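Local coordinates for protein glial cell-derived neurotrophic factor (Rattus norvegicus, PDB 1AGQ) that acts as a cystine-knot growth factor of the transforming growth factor beta superfamily, supporting neurons probably through binding to cell-surface receptors, at residues L44-L49 against I65-S70. Sequence-based numbering, arbitrary orientation.
Sequences LTAIHL and IFRYCS
Tyr-68 holds CG between its backbone N and carbonyl carbon (chi1 64°), and its ring lies alongside Thr-45, whose CG2 stands anti to the backbone N, the two side chains pointing the same way. Thr-45 CB lies over one face of the ring, offset toward the rim and 3.8 Å from its centroid, a CH-pi contact, while CG2 reaches the phenol OH at 3.4 Å. On the same face of this antiparallel hairpin, Ile-47 CG2 meets the edge of the Phe-66 ring near its plane, 3.7 Å from CD2. Leu-49 lies side by side with Phe-66, its CD1 packing on CB. On the other face, Leu-44 CD2 lies over one face of the Arg-67 guanidinium, offset toward its rim, and Ala-46 CB touches both Arg-67 CG and Ile-65 CG2. Four backbone hydrogen bonds join Thr-45 to Tyr-68 and Ile-47 to Phe-66 reciprocally; that from Thr-45 N to Tyr-68 O measures 2.8 Å. A water donates to Tyr-68 O and accepts from Ser-70 OG. The guanidinium continues to a salt bridge with Asp-109; the phenol OH is hydrogen-bonded to His-48 NE2 of the second subunit, where Thr-45 and Ala-46 extend the sheet in parallel. Cys-69 forms a disulfide with Cys-132, fastening the two-stranded sheet of 43-50 and 63-70 to strand 129-134 within the cystine-knot fold, and its side chain also touches Cys-103 and Pro-105 of strand 103-108.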
loop_
_atom_site.group_PDB
_atom_site.type_symbol
_atom_site.label_atom_id
_atom_site.label_comp_id
_atom_site.label_asym_id
_atom_site.label_seq_id
_atom_site.Cartn_x
_atom_site.Cartn_y
_atom_site.Cartn_z
ATOM N N LEU B 44 6.648 1.071 1.709
ATOM C CA LEU B 44 7.852 1.843 1.480
ATOM C C LEU B 44 8.023 2.760 2.681
ATOM O O LEU B 44 7.059 3.372 3.142
ATOM C CB LEU B 44 7.663 2.657 0.206
ATOM C CG LEU B 44 8.824 3.433 -0.412
ATOM C CD1 LEU B 44 9.875 2.488 -0.918
ATOM C CD2 LEU B 44 8.300 4.278 -1.544
ATOM N N THR B 45 9.237 2.819 3.213
ATOM C CA THR B 45 9.512 3.662 4.372
ATOM C C THR B 45 10.688 4.556 4.003
ATOM O O THR B 45 11.678 4.072 3.441
ATOM C CB THR B 45 9.897 2.828 5.600
ATOM O OG1 THR B 45 8.792 2.006 5.977
ATOM C CG2 THR B 45 10.223 3.745 6.797
ATOM N N ALA B 46 10.575 5.849 4.309
ATOM C CA ALA B 46 11.641 6.801 3.991
ATOM C C ALA B 46 12.392 7.305 5.233
ATOM O O ALA B 46 11.821 7.479 6.320
ATOM C CB ALA B 46 11.049 7.980 3.231
ATOM N N ILE B 47 13.686 7.550 5.055
ATOM C CA ILE B 47 14.501 8.092 6.130
ATOM C C ILE B 47 15.521 9.050 5.507
ATOM O O ILE B 47 16.213 8.704 4.553
ATOM C CB ILE B 47 15.215 6.967 6.943
ATOM C CG1 ILE B 47 16.073 7.590 8.044
ATOM C CG2 ILE B 47 15.994 6.057 6.029
ATOM C CD1 ILE B 47 16.385 6.627 9.165
ATOM N N HIS B 48 15.553 10.278 6.001
ATOM C CA HIS B 48 16.503 11.247 5.475
ATOM C C HIS B 48 17.840 10.935 6.126
ATOM O O HIS B 48 17.932 10.882 7.350
ATOM C CB HIS B 48 16.086 12.672 5.821
ATOM C CG HIS B 48 17.110 13.694 5.430
ATOM N ND1 HIS B 48 17.500 14.720 6.258
ATOM C CD2 HIS B 48 17.866 13.802 4.309
ATOM C CE1 HIS B 48 18.454 15.419 5.668
ATOM N NE2 HIS B 48 18.694 14.885 4.487
ATOM N N LEU B 49 18.866 10.711 5.312
ATOM C CA LEU B 49 20.186 10.374 5.821
ATOM C C LEU B 49 21.275 11.166 5.119
ATOM O O LEU B 49 21.054 11.773 4.083
ATOM C CB LEU B 49 20.480 8.886 5.606
ATOM C CG LEU B 49 19.587 7.780 6.198
ATOM C CD1 LEU B 49 19.943 6.461 5.547
ATOM C CD2 LEU B 49 19.774 7.698 7.695
ATOM N N ILE B 65 17.200 10.872 0.668
ATOM C CA ILE B 65 16.061 10.257 1.312
ATOM C C ILE B 65 16.266 8.776 0.932
ATOM O O ILE B 65 16.171 8.415 -0.239
ATOM C CB ILE B 65 14.732 10.726 0.708
ATOM C CG1 ILE B 65 14.594 12.249 0.812
ATOM C CG2 ILE B 65 13.601 10.052 1.442
ATOM C CD1 ILE B 65 14.551 12.752 2.237
ATOM N N PHE B 66 16.607 7.933 1.895
ATOM C CA PHE B 66 16.802 6.529 1.586
ATOM C C PHE B 66 15.450 5.870 1.843
ATOM O O PHE B 66 14.806 6.155 2.850
ATOM C CB PHE B 66 17.871 5.935 2.494
ATOM C CG PHE B 66 17.905 4.429 2.491
ATOM C CD1 PHE B 66 18.426 3.738 1.409
ATOM C CD2 PHE B 66 17.390 3.709 3.566
ATOM C CE1 PHE B 66 18.435 2.351 1.389
ATOM C CE2 PHE B 66 17.395 2.313 3.547
ATOM C CZ PHE B 66 17.917 1.641 2.456
ATOM N N ARG B 67 15.001 5.023 0.923
ATOM C CA ARG B 67 13.728 4.340 1.125
ATOM C C ARG B 67 13.916 2.836 1.068
ATOM O O ARG B 67 14.684 2.325 0.272
ATOM C CB ARG B 67 12.709 4.794 0.085
ATOM C CG ARG B 67 12.480 6.291 0.175
ATOM C CD ARG B 67 11.239 6.689 -0.589
ATOM N NE ARG B 67 11.446 6.578 -2.028
ATOM C CZ ARG B 67 10.630 7.117 -2.926
ATOM N NH1 ARG B 67 9.564 7.788 -2.513
ATOM N NH2 ARG B 67 10.894 7.022 -4.228
ATOM N N TYR B 68 13.240 2.141 1.974
ATOM C CA TYR B 68 13.356 0.701 2.027
ATOM C C TYR B 68 11.974 0.090 2.133
ATOM O O TYR B 68 11.026 0.762 2.536
ATOM C CB TYR B 68 14.233 0.279 3.212
ATOM C CG TYR B 68 13.682 0.627 4.570
ATOM C CD1 TYR B 68 13.890 1.885 5.120
ATOM C CD2 TYR B 68 12.992 -0.320 5.336
ATOM C CE1 TYR B 68 13.437 2.204 6.405
ATOM C CE2 TYR B 68 12.530 -0.004 6.634
ATOM C CZ TYR B 68 12.759 1.258 7.159
ATOM O OH TYR B 68 12.280 1.604 8.419
ATOM N N CYS B 69 11.890 -1.187 1.763
ATOM C CA CYS B 69 10.656 -1.965 1.759
ATOM C C CYS B 69 10.639 -2.967 2.907
ATOM O O CYS B 69 11.652 -3.615 3.220
ATOM C CB CYS B 69 10.552 -2.720 0.430
ATOM S SG CYS B 69 10.552 -1.657 -1.031
ATOM N N SER B 70 9.487 -3.085 3.549
ATOM C CA SER B 70 9.336 -4.021 4.646
ATOM C C SER B 70 7.862 -4.265 4.915
ATOM O O SER B 70 7.022 -3.415 4.630
ATOM C CB SER B 70 10.030 -3.491 5.903
ATOM O OG SER B 70 9.370 -2.355 6.429
HETATM O O HOH W 1 8.985 -0.042 4.687
#